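Local coordinates for protein probable M18 family aminopeptidase 1 (PDB 2GLF) that probably acts as a metal-dependent aminopeptidase of the M18 family, removing amino acids one at a time from the N-termini of peptides at a two-metal centre, at residues A66-R69 / G70-A74; T116-Y119 / G120-K124; Y246-D249 / D250-A254; D276-E279 / I280-G284; G401-A404 / K405-A408. All coordinates share one frame; numbering follows the deposited sequence.

Contact 1 (A66-R69 / G70-A74); sequences AVNR and GKAIA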
loop_
_atom_site.group_PDB
_atom_site.type_symbol
_atom_site.label_atom_id
_atom_site.label_comp_id
_atom_site.label_asym_id
_atom_site.label_seq_id
_atom_site.Cartn_x
_atom_site.Cartn_y
_atom_site.Cartn_z
ATOM N N ALA A 66 36.046 -4.031 48.007
ATOM C CA ALA A 66 36.944 -3.533 46.986
ATOM C C ALA A 66 36.158 -2.620 46.059
ATOM O O ALA A 66 35.084 -2.988 45.579
ATOM C CB ALA A 66 37.531 -4.689 46.204
ATOM N N VAL A 67 36.679 -1.419 45.832
ATOM C CA VAL A 67 36.039 -0.465 44.938
ATOM C C VAL A 67 36.761 -0.640 43.612
ATOM O O VAL A 67 37.983 -0.569 43.577
ATOM C CB VAL A 67 36.244 0.981 45.426
ATOM C CG1 VAL A 67 35.527 1.957 44.497
ATOM C CG2 VAL A 67 35.738 1.120 46.847
ATOM N N ASN A 68 36.031 -0.888 42.530
ATOM C CA ASN A 68 36.683 -1.071 41.237
ATOM C C ASN A 68 37.292 0.240 40.750
ATOM O O ASN A 68 38.480 0.487 40.964
ATOM C CB ASN A 68 35.698 -1.618 40.200
ATOM C CG ASN A 68 36.376 -1.982 38.889
ATOM O OD1 ASN A 68 35.865 -2.792 38.114
ATOM N ND2 ASN A 68 37.528 -1.377 38.630
ATOM N N ARG A 69 36.503 1.079 40.090
ATOM C CA ARG A 69 37.044 2.350 39.621
ATOM C C ARG A 69 36.126 3.501 39.995
ATOM O O ARG A 69 35.976 4.472 39.244
ATOM C CB ARG A 69 37.266 2.319 38.108
ATOM C CG ARG A 69 38.474 1.493 37.663
ATOM C CD ARG A 69 38.629 1.559 36.152
ATOM N NE ARG A 69 39.819 0.881 35.636
ATOM C CZ ARG A 69 40.068 -0.421 35.761
ATOM N NH1 ARG A 69 39.216 -1.214 36.399
ATOM N NH2 ARG A 69 41.163 -0.935 35.223
ATOM N N GLY A 70 35.527 3.390 41.178
ATOM C CA GLY A 70 34.622 4.421 41.643
ATOM C C GLY A 70 33.271 4.217 40.996
ATOM O O GLY A 70 32.389 5.064 41.107
ATOM N N LYS A 71 33.112 3.083 40.322
ATOM C CA LYS A 71 31.864 2.764 39.643
ATOM C C LYS A 71 31.370 1.366 39.991
ATOM O O LYS A 71 30.257 0.990 39.646
ATOM C CB LYS A 71 32.048 2.882 38.130
ATOM C CG LYS A 71 32.423 4.271 37.659
ATOM C CD LYS A 71 32.645 4.284 36.161
ATOM C CE LYS A 71 32.994 5.672 35.677
ATOM N NZ LYS A 71 33.195 5.730 34.200
ATOM N N ALA A 72 32.202 0.590 40.667
ATOM C CA ALA A 72 31.817 -0.756 41.055
ATOM C C ALA A 72 32.395 -1.027 42.431
ATOM O O ALA A 72 33.414 -0.453 42.807
ATOM C CB ALA A 72 32.347 -1.758 40.053
ATOM N N ILE A 73 31.753 -1.895 43.197
ATOM C CA ILE A 73 32.259 -2.181 44.523
ATOM C C ILE A 73 31.724 -3.500 45.062
ATOM O O ILE A 73 30.517 -3.740 45.089
ATOM C CB ILE A 73 31.909 -1.023 45.483
ATOM C CG1 ILE A 73 32.549 -1.256 46.848
ATOM C CG2 ILE A 73 30.400 -0.882 45.597
ATOM C CD1 ILE A 73 32.300 -0.130 47.829
ATOM N N ALA A 74 32.642 -4.363 45.472
ATOM C CA ALA A 74 32.287 -5.661 46.020
ATOM C C ALA A 74 32.568 -5.651 47.524
ATOM O O ALA A 74 33.620 -5.197 47.966
ATOM C CB ALA A 74 33.094 -6.753 45.332
#
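Ala72 O, beside the hairpin turn, is approached by two residues of the other arm. Asn68 N donates to Ala72 O over 2.7 Å, but from about 45° above the carbonyl plane. Val67 adds a CA-H...O contact to the same oxygen, 3.4 Å from Val67 CA to Ala72 O, and its CG1 also lies near. Farther from the turn the pairing becomes regular. Ala66 and Ala74 form an antiparallel hydrogen-bonded pair, with Ala66 N to Ala74 O at 2.7 Å and Ala74 N to Ala66 O at 2.8 Å. Val67 and Ile73 are the adjoining non-hydrogen-bonded pair. Val67 CG2 meets Ile73 CD1 at 3.8 Å, since Ile73 extends CG1 anti to its backbone N (chi1 -175°). The chain reverses through Gly70, whose phi is positive. At the turn the two long side chains lead away to a second subunit, Arg69 to Asp413 and Lys71 to His369 of that subunit, while Lys71 also pairs with Glu224 of its own chain. In the mixed sheet, strand 73-77 of the hairpin lies next to strand 270-275, with Val67 and Ile73 against helix 33-45 and Ala66 and Ala74 against Phe292 of helix 292-303.

Contact 2 (T116-Y119 / G120-K124); sequences THYY and GGIKK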
loop_
_atom_site.group_PDB
_atom_site.type_symbol
_atom_site.label_atom_id
_atom_site.label_comp_id
_atom_site.label_asym_id
_atom_site.label_seq_id
_atom_site.Cartn_x
_atom_site.Cartn_y
_atom_site.Cartn_z
ATOM N N THR A 116 23.520 15.597 24.234
ATOM C CA THR A 116 23.739 14.402 25.013
ATOM C C THR A 116 23.674 13.210 24.089
ATOM O O THR A 116 23.435 13.345 22.892
ATOM C CB THR A 116 22.673 14.216 26.088
ATOM O OG1 THR A 116 21.437 13.850 25.469
ATOM C CG2 THR A 116 22.484 15.495 26.871
ATOM N N HIS A 117 23.899 12.042 24.671
ATOM C CA HIS A 117 23.847 10.776 23.968
ATOM C C HIS A 117 23.250 9.879 25.050
ATOM O O HIS A 117 23.852 9.695 26.103
ATOM C CB HIS A 117 25.255 10.334 23.597
ATOM C CG HIS A 117 25.295 9.158 22.680
ATOM N ND1 HIS A 117 24.617 7.988 22.945
ATOM C CD2 HIS A 117 25.953 8.956 21.514
ATOM C CE1 HIS A 117 24.857 7.114 21.982
ATOM N NE2 HIS A 117 25.667 7.677 21.101
ATOM N N TYR A 118 22.055 9.346 24.811
ATOM C CA TYR A 118 21.407 8.521 25.819
ATOM C C TYR A 118 22.108 7.205 26.118
ATOM O O TYR A 118 22.749 6.603 25.256
ATOM C CB TYR A 118 19.940 8.287 25.450
ATOM C CG TYR A 118 19.705 7.347 24.305
ATOM C CD1 TYR A 118 19.550 5.977 24.522
ATOM C CD2 TYR A 118 19.604 7.822 23.003
ATOM C CE1 TYR A 118 19.296 5.103 23.463
ATOM C CE2 TYR A 118 19.350 6.960 21.941
ATOM C CZ TYR A 118 19.196 5.604 22.178
ATOM O OH TYR A 118 18.937 4.760 21.129
ATOM N N TYR A 119 21.982 6.783 27.373
ATOM C CA TYR A 119 22.596 5.561 27.869
ATOM C C TYR A 119 21.529 4.553 28.273
ATOM O O TYR A 119 20.627 4.870 29.053
ATOM C CB TYR A 119 23.458 5.900 29.078
ATOM C CG TYR A 119 24.014 4.707 29.805
ATOM C CD1 TYR A 119 25.192 4.101 29.390
ATOM C CD2 TYR A 119 23.365 4.190 30.921
ATOM C CE1 TYR A 119 25.712 3.016 30.073
ATOM C CE2 TYR A 119 23.875 3.102 31.609
ATOM C CZ TYR A 119 25.050 2.523 31.184
ATOM O OH TYR A 119 25.578 1.469 31.892
ATOM N N GLY A 120 21.633 3.336 27.756
ATOM C CA GLY A 120 20.655 2.321 28.103
ATOM C C GLY A 120 19.318 2.442 27.384
ATOM O O GLY A 120 19.159 3.245 26.454
ATOM N N GLY A 121 18.346 1.650 27.833
ATOM C CA GLY A 121 17.035 1.649 27.217
ATOM C C GLY A 121 16.004 2.653 27.701
ATOM O O GLY A 121 14.942 2.260 28.172
ATOM N N ILE A 122 16.302 3.943 27.582
ATOM C CA ILE A 122 15.355 4.989 27.977
ATOM C C ILE A 122 14.243 4.979 26.924
ATOM O O ILE A 122 14.472 4.517 25.808
ATOM C CB ILE A 122 16.004 6.395 27.933
ATOM C CG1 ILE A 122 16.309 6.778 26.477
ATOM C CG2 ILE A 122 17.275 6.414 28.758
ATOM C CD1 ILE A 122 16.796 8.192 26.284
ATOM N N LYS A 123 13.054 5.477 27.249
ATOM C CA LYS A 123 12.009 5.503 26.234
ATOM C C LYS A 123 12.183 6.697 25.311
ATOM O O LYS A 123 11.804 6.640 24.138
ATOM C CB LYS A 123 10.611 5.506 26.843
ATOM C CG LYS A 123 10.037 4.102 26.947
ATOM C CD LYS A 123 8.528 4.110 26.984
ATOM C CE LYS A 123 7.992 2.705 26.861
ATOM N NZ LYS A 123 6.517 2.705 26.806
ATOM N N LYS A 124 12.750 7.775 25.844
ATOM C CA LYS A 124 13.042 8.973 25.058
ATOM C C LYS A 124 12.000 10.071 25.148
ATOM O O LYS A 124 12.333 11.209 25.492
ATOM C CB LYS A 124 13.293 8.598 23.590
ATOM C CG LYS A 124 14.311 9.463 22.869
ATOM C CD LYS A 124 14.855 8.744 21.647
ATOM C CE LYS A 124 15.520 7.433 22.049
ATOM N NZ LYS A 124 16.171 6.706 20.916
#
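Just ahead of Tyr118, whose ring collects Gly120, Ile122 and Lys124, His117 ND1 donates to Tyr118 O over 3.3 Å, the acceptor lying in the imidazole plane. Tyr118 then folds its ring back over the loop that follows: CG sits between the backbone N and the carbonyl carbon (chi1 73°). Gly120 O lies at the ring edge, 3.4 Å from Tyr118 CD1. One face takes Lys124 CE in a CH-pi contact, 4.2 Å from the centroid and offset toward the rim, after a bend of the lysine chain at chi3 (-59°). Ile122 CD1 comes in obliquely near Tyr118 CB and CG. Here strand 111-119 of the six-stranded antiparallel sheet gives way to a loop, and Gly121 is the centre of an inverse gamma turn closed by a weak bond from Ile122 N to Gly120 O, 3.1 Å long. Asp396 of a second subunit binds both polar ends, Tyr118 OH by a hydrogen bond and Lys124 NZ by a salt bridge. The Tyr119 ring makes a cation-pi contact with Arg97, and its OH bonds to Asp94, while Tyr119 O lies 3.7 Å from Ile122 CG2. Beyond it, Gly121 O accepts from the metal ligand His425 through ND1.

Contact 3 (Y246-D249 / D250-A254); sequences YGQD and DRICA. With MN (manganese (II) ion), chain F; MN (manganese (II) ion), chain E.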
loop_
_atom_site.group_PDB
_atom_site.type_symbol
_atom_site.label_atom_id
_atom_site.label_comp_id
_atom_site.label_asym_id
_atom_site.label_seq_id
_atom_site.Cartn_x
_atom_site.Cartn_y
_atom_site.Cartn_z
ATOM N N TYR A 246 13.410 7.630 40.715
ATOM C CA TYR A 246 14.219 7.359 39.547
ATOM C C TYR A 246 15.344 6.400 39.877
ATOM O O TYR A 246 15.947 6.473 40.949
ATOM C CB TYR A 246 14.839 8.646 39.010
ATOM C CG TYR A 246 16.036 8.403 38.122
ATOM C CD1 TYR A 246 15.875 7.982 36.808
ATOM C CD2 TYR A 246 17.328 8.552 38.613
ATOM C CE1 TYR A 246 16.966 7.716 36.004
ATOM C CE2 TYR A 246 18.428 8.286 37.820
ATOM C CZ TYR A 246 18.241 7.868 36.511
ATOM O OH TYR A 246 19.332 7.622 35.702
ATOM N N GLY A 247 15.621 5.503 38.938
ATOM C CA GLY A 247 16.712 4.566 39.101
ATOM C C GLY A 247 16.443 3.430 40.045
ATOM O O GLY A 247 17.379 2.757 40.482
ATOM N N GLN A 248 15.180 3.205 40.378
ATOM C CA GLN A 248 14.874 2.100 41.264
ATOM C C GLN A 248 15.305 0.820 40.575
ATOM O O GLN A 248 15.495 -0.209 41.227
ATOM C CB GLN A 248 13.386 2.051 41.595
ATOM C CG GLN A 248 13.037 2.909 42.789
ATOM C CD GLN A 248 11.596 2.776 43.200
ATOM O OE1 GLN A 248 10.690 3.200 42.480
ATOM N NE2 GLN A 248 11.369 2.177 44.365
ATOM N N ASP A 249 15.475 0.889 39.254
ATOM C CA ASP A 249 15.907 -0.284 38.516
ATOM C C ASP A 249 17.267 -0.691 39.049
ATOM O O ASP A 249 18.311 -0.183 38.632
ATOM C CB ASP A 249 16.013 -0.030 37.017
ATOM C CG ASP A 249 16.289 -1.318 36.227
ATOM O OD1 ASP A 249 17.046 -2.185 36.719
ATOM O OD2 ASP A 249 15.768 -1.460 35.100
ATOM N N ASP A 250 17.193 -1.599 40.014
ATOM C CA ASP A 250 18.305 -2.218 40.704
ATOM C C ASP A 250 19.009 -1.531 41.847
ATOM O O ASP A 250 19.772 -2.180 42.560
ATOM C CB ASP A 250 19.326 -2.728 39.715
ATOM C CG ASP A 250 19.666 -4.161 39.981
ATOM O OD1 ASP A 250 18.719 -4.926 40.267
ATOM O OD2 ASP A 250 20.854 -4.523 39.918
ATOM N N ARG A 251 18.792 -0.238 42.044
ATOM C CA ARG A 251 19.427 0.376 43.204
ATOM C C ARG A 251 18.536 -0.079 44.354
ATOM O O ARG A 251 18.921 -0.024 45.520
ATOM C CB ARG A 251 19.468 1.908 43.101
ATOM C CG ARG A 251 20.267 2.395 41.904
ATOM C CD ARG A 251 20.942 3.732 42.136
ATOM N NE ARG A 251 21.859 4.017 41.037
ATOM C CZ ARG A 251 21.544 4.719 39.955
ATOM N NH1 ARG A 251 20.329 5.223 39.821
ATOM N NH2 ARG A 251 22.438 4.897 38.994
ATOM N N ILE A 252 17.344 -0.560 43.999
ATOM C CA ILE A 252 16.404 -1.056 44.987
ATOM C C ILE A 252 16.904 -2.419 45.431
ATOM O O ILE A 252 16.675 -2.838 46.559
ATOM C CB ILE A 252 14.980 -1.208 44.413
ATOM C CG1 ILE A 252 13.985 -1.413 45.563
ATOM C CG2 ILE A 252 14.918 -2.397 43.466
ATOM C CD1 ILE A 252 12.533 -1.317 45.146
ATOM N N CYS A 253 17.584 -3.116 44.532
ATOM C CA CYS A 253 18.133 -4.415 44.869
ATOM C C CYS A 253 19.493 -4.227 45.501
ATOM O O CYS A 253 19.934 -5.048 46.301
ATOM C CB CYS A 253 18.250 -5.280 43.627
ATOM S SG CYS A 253 16.706 -6.051 43.239
ATOM N N ALA A 254 20.152 -3.133 45.139
ATOM C CA ALA A 254 21.461 -2.822 45.685
ATOM C C ALA A 254 21.306 -2.457 47.153
ATOM O O ALA A 254 22.089 -2.886 47.998
ATOM C CB ALA A 254 22.080 -1.667 44.927
HETATM MN MN MN F . 17.294 -2.074 33.335
HETATM MN MN MN E . 18.012 -4.116 35.883
HETATM O O HOH W 1 22.274 6.518 36.612
HETATM O O HOH W 2 15.735 -4.714 35.720
#
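Gly247 and Gln248 meet Arg251 and Ile252 across the first turn of helix 248-263, the turn that carries the bridging aspartate of the two-metal site. Gly247 occupies the N-cap position with positive phi. The closer side of the contact is aliphatic carbon laid along backbone carbonyls: the Arg251 side chain passes Gly247 O with its CB and CG, and Ile252 sets CB and CG2 beside Gln248 O. Placing CG1 anti to its backbone N (chi1 -167°), Ile252 runs out past the Gln248 side chain toward Tyr23 of helix 13-29.

Around Tyr246 the contact is looser. Tyr246 CE2 and Arg251 NH1 come no closer than 4.1 Å, with ring and guanidinium planes 48° apart. A water spans the polar ends instead: it lies in the guanidinium plane, accepts from Arg251 NH2 at 2.9 Å and donates to Tyr246 OH at 3.3 Å. Tyr246 OH also bonds to Pro96 O.

Asp249 alone of the two adjacent acids binds the metals. Asp250 OD2 accepts from the backbone N of His92, a second-shell bond to a residue that itself holds metal. Asp249 spreads its carboxylate over both ions: OD1 binds the manganese of chain E at 2.3 Å, shared with His92 and Asp326, and OD2 binds the manganese of chain F at 2.4 Å, shared with Glu279 and His425.

Contact 4 (D276-E279 / I280-G284); sequences DKEE and IGSDG. With MN (manganese (II) ion), chain F.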
loop_
_atom_site.group_PDB
_atom_site.type_symbol
_atom_site.label_atom_id
_atom_site.label_comp_id
_atom_site.label_asym_id
_atom_site.label_seq_id
_atom_site.Cartn_x
_atom_site.Cartn_y
_atom_site.Cartn_z
ATOM N N ASP A 276 28.492 -1.922 37.244
ATOM C CA ASP A 276 28.145 -0.767 36.422
ATOM C C ASP A 276 28.090 -1.312 34.985
ATOM O O ASP A 276 28.568 -2.416 34.729
ATOM C CB ASP A 276 29.245 0.304 36.632
ATOM C CG ASP A 276 29.411 1.279 35.459
ATOM O OD1 ASP A 276 30.535 1.323 34.901
ATOM O OD2 ASP A 276 28.461 2.018 35.104
ATOM N N LYS A 277 27.471 -0.581 34.065
ATOM C CA LYS A 277 27.400 -1.020 32.670
ATOM C C LYS A 277 26.426 -2.156 32.332
ATOM O O LYS A 277 26.414 -2.625 31.200
ATOM C CB LYS A 277 28.798 -1.415 32.167
ATOM C CG LYS A 277 29.605 -0.297 31.516
ATOM C CD LYS A 277 29.699 0.919 32.414
ATOM C CE LYS A 277 30.655 1.975 31.872
ATOM N NZ LYS A 277 30.164 2.611 30.622
ATOM N N GLU A 278 25.612 -2.610 33.279
ATOM C CA GLU A 278 24.681 -3.693 32.959
ATOM C C GLU A 278 23.658 -3.234 31.925
ATOM O O GLU A 278 23.333 -3.979 31.000
ATOM C CB GLU A 278 23.945 -4.176 34.209
ATOM C CG GLU A 278 22.456 -3.853 34.213
ATOM C CD GLU A 278 21.617 -4.823 33.413
ATOM O OE1 GLU A 278 20.404 -4.554 33.240
ATOM O OE2 GLU A 278 22.161 -5.854 32.969
ATOM N N GLU A 279 23.151 -2.012 32.098
ATOM C CA GLU A 279 22.156 -1.443 31.195
ATOM C C GLU A 279 22.612 -1.334 29.740
ATOM O O GLU A 279 21.835 -0.913 28.889
ATOM C CB GLU A 279 21.717 -0.055 31.680
ATOM C CG GLU A 279 20.883 -0.023 32.963
ATOM C CD GLU A 279 19.529 -0.703 32.834
ATOM O OE1 GLU A 279 19.140 -1.090 31.720
ATOM O OE2 GLU A 279 18.842 -0.850 33.857
ATOM N N ILE A 280 23.865 -1.684 29.449
ATOM C CA ILE A 280 24.358 -1.637 28.070
ATOM C C ILE A 280 24.998 -2.956 27.642
ATOM O O ILE A 280 25.659 -3.024 26.604
ATOM C CB ILE A 280 25.379 -0.464 27.832
ATOM C CG1 ILE A 280 26.549 -0.525 28.819
ATOM C CG2 ILE A 280 24.665 0.868 27.933
ATOM C CD1 ILE A 280 27.637 -1.537 28.459
ATOM N N GLY A 281 24.798 -4.000 28.444
ATOM C CA GLY A 281 25.355 -5.302 28.121
ATOM C C GLY A 281 26.429 -5.811 29.068
ATOM O O GLY A 281 26.790 -6.985 29.012
ATOM N N SER A 282 26.948 -4.931 29.923
ATOM C CA SER A 282 27.984 -5.272 30.908
ATOM C C SER A 282 29.406 -5.342 30.345
ATOM O O SER A 282 30.208 -6.174 30.763
ATOM C CB SER A 282 27.642 -6.588 31.624
ATOM O OG SER A 282 26.436 -6.472 32.368
ATOM N N ASP A 283 29.710 -4.452 29.405
ATOM C CA ASP A 283 31.033 -4.384 28.789
ATOM C C ASP A 283 31.842 -3.298 29.490
ATOM O O ASP A 283 31.299 -2.250 29.842
ATOM C CB ASP A 283 30.910 -4.040 27.303
ATOM C CG ASP A 283 30.187 -5.113 26.512
ATOM O OD1 ASP A 283 30.761 -6.208 26.327
ATOM O OD2 ASP A 283 29.042 -4.859 26.079
ATOM N N GLY A 284 33.132 -3.553 29.700
ATOM C CA GLY A 284 33.979 -2.571 30.353
ATOM C C GLY A 284 34.775 -3.087 31.541
ATOM O O GLY A 284 34.661 -4.252 31.918
HETATM MN MN MN F . 17.294 -2.074 33.335
#
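The flat carbonyl of Lys277 is approached from both faces by backbone N-H groups of the loop that follows. Ile280 N reaches Lys277 O at 3.2 Å from 62° out of the carbonyl plane, and Ser282 N reaches the same oxygen at 2.7 Å from the opposite face, 36° out. A third bond, nearly straight, runs from Gly281 N to Glu278 O over 2.9 Å. Together the bonds from Ser282 to Lys277 and from Gly281 to Glu278 are consistent with a Schellman-like pattern, with Gly281 at positive phi. The side chains of Lys277 and Ile280 run alongside each other, with Lys277 CG 3.8 Å from Ile280 CD1. A second flat group is the Glu279 carboxylate: the side chain, bent at chi2 (-64°), turns both carboxylate oxygens to the manganese of chain F, OE2 at 2.0 Å and OE1 at 2.6 Å. Asp94 positions this ligand from the second shell by accepting from Glu279 N. The coiled turn after strand 270-275 thus delivers one ligand to the two-metal centre expected of an M18 aminopeptidase, where Asp249 and His425 complete the same ion's protein ligands.

Contact 5 (G401-A404 / K405-A408); sequences GTIA and KFFA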
loop_
_atom_site.group_PDB
_atom_site.type_symbol
_atom_site.label_atom_id
_atom_site.label_comp_id
_atom_site.label_asym_id
_atom_site.label_seq_id
_atom_site.Cartn_x
_atom_site.Cartn_y
_atom_site.Cartn_z
ATOM N N GLY A 401 17.119 -10.599 29.913
ATOM C CA GLY A 401 18.530 -10.878 30.092
ATOM C C GLY A 401 19.140 -10.059 31.214
ATOM O O GLY A 401 19.203 -8.834 31.129
ATOM N N THR A 402 19.576 -10.735 32.274
ATOM C CA THR A 402 20.199 -10.064 33.410
ATOM C C THR A 402 21.644 -10.529 33.504
ATOM O O THR A 402 22.104 -11.307 32.668
ATOM C CB THR A 402 19.496 -10.400 34.730
ATOM O OG1 THR A 402 19.517 -11.816 34.925
ATOM C CG2 THR A 402 18.056 -9.917 34.711
ATOM N N ILE A 403 22.355 -10.066 34.529
ATOM C CA ILE A 403 23.754 -10.437 34.691
ATOM C C ILE A 403 23.954 -11.843 35.256
ATOM O O ILE A 403 25.080 -12.337 35.330
ATOM C CB ILE A 403 24.502 -9.420 35.577
ATOM C CG1 ILE A 403 24.062 -9.542 37.034
ATOM C CG2 ILE A 403 24.234 -8.019 35.071
ATOM C CD1 ILE A 403 24.900 -8.698 37.984
ATOM N N ALA A 404 22.857 -12.488 35.638
ATOM C CA ALA A 404 22.927 -13.831 36.191
ATOM C C ALA A 404 23.762 -14.751 35.308
ATOM O O ALA A 404 24.646 -15.455 35.795
ATOM C CB ALA A 404 21.524 -14.403 36.359
ATOM N N LYS A 405 23.489 -14.740 34.007
ATOM C CA LYS A 405 24.218 -15.595 33.072
ATOM C C LYS A 405 25.747 -15.582 33.262
ATOM O O LYS A 405 26.392 -16.635 33.250
ATOM C CB LYS A 405 23.889 -15.197 31.629
ATOM C CG LYS A 405 24.421 -13.832 31.231
ATOM C CD LYS A 405 24.310 -13.594 29.733
ATOM C CE LYS A 405 22.867 -13.455 29.279
ATOM N NZ LYS A 405 22.803 -13.109 27.833
ATOM N N PHE A 406 26.317 -14.392 33.439
ATOM C CA PHE A 406 27.758 -14.238 33.600
ATOM C C PHE A 406 28.341 -14.993 34.780
ATOM O O PHE A 406 29.463 -15.504 34.709
ATOM C CB PHE A 406 28.116 -12.760 33.719
ATOM C CG PHE A 406 27.634 -11.937 32.568
ATOM C CD1 PHE A 406 27.901 -12.333 31.256
ATOM C CD2 PHE A 406 26.894 -10.774 32.787
ATOM C CE1 PHE A 406 27.436 -11.588 30.176
ATOM C CE2 PHE A 406 26.423 -10.018 31.710
ATOM C CZ PHE A 406 26.695 -10.428 30.400
ATOM N N PHE A 407 27.590 -15.064 35.870
ATOM C CA PHE A 407 28.074 -15.765 37.045
ATOM C C PHE A 407 27.906 -17.269 36.895
ATOM O O PHE A 407 28.764 -18.043 37.330
ATOM C CB PHE A 407 27.369 -15.238 38.293
ATOM C CG PHE A 407 27.702 -13.812 38.591
ATOM C CD1 PHE A 407 27.113 -12.785 37.865
ATOM C CD2 PHE A 407 28.675 -13.497 39.534
ATOM C CE1 PHE A 407 27.490 -11.467 38.066
ATOM C CE2 PHE A 407 29.065 -12.175 39.746
ATOM C CZ PHE A 407 28.471 -11.160 39.008
ATOM N N ALA A 408 26.808 -17.683 36.268
ATOM C CA ALA A 408 26.562 -19.101 36.042
ATOM C C ALA A 408 27.628 -19.554 35.049
ATOM O O ALA A 408 27.963 -20.736 34.962
ATOM C CB ALA A 408 25.174 -19.303 35.459
#
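Ile403 and Phe407 extend in a common direction, with Ile403 CD1 3.8 Å from Phe407 CE1. Ile403 O lies in the plane of the Phe407 ring, at its edge and 3.3 Å from Phe407 CD1. Ile403 CB also touches Phe406 CD2 at 3.9 Å. Lys405 covers a face of the Phe406 ring, its CG 3.7 Å above the centre, because that carbon stands between the backbone N and the carbonyl carbon (chi1 68°). Lys405 NZ then continues to Ser364 O. These side chains are set by the first turn of helix 404-408. Ala404 O accepts twice, from Ala408 N at 3.1 Å and from Phe407 N at 3.0 Å. Ile403 O takes a weak bond from Phe406 N. Before the turn, Thr402 OG1 makes a weak capping bond with Ala404 N, 3.5 Å long. Farther out, Phe407 meets the rings of Phe275 and Tyr293, and Ile403 and Phe407 both pack on Val90 of strand 87-92. Asp416 OD2 is the stronger partner of Thr402 OG1; a hydroxyl that accepts from Ala404 N would probably donate to this carboxylate, tying the start of the helix to strand 414-421.

The five contacts follow one another along the chain without interleaving. Contact 4 lies at their middle and touches each of the others: its centre is about 14 Å from those of contacts 1 and 2, 15 Å from contact 3 and 12 Å from contact 5. Contact 1 belongs to the mixed nine-stranded sheet, contact 4 follows its strand 270-275, and the helix of contact 5 packs against its strands 87-92 and 414-421. Contact 2 ends a strand of the separate six-stranded antiparallel sheet. Contacts 3 and 4 share the manganese of chain F. Since contacts 1, 2 and 4 also touch a second subunit, the probable catalytic centre lies close to an interface of the twelve-chain assembly.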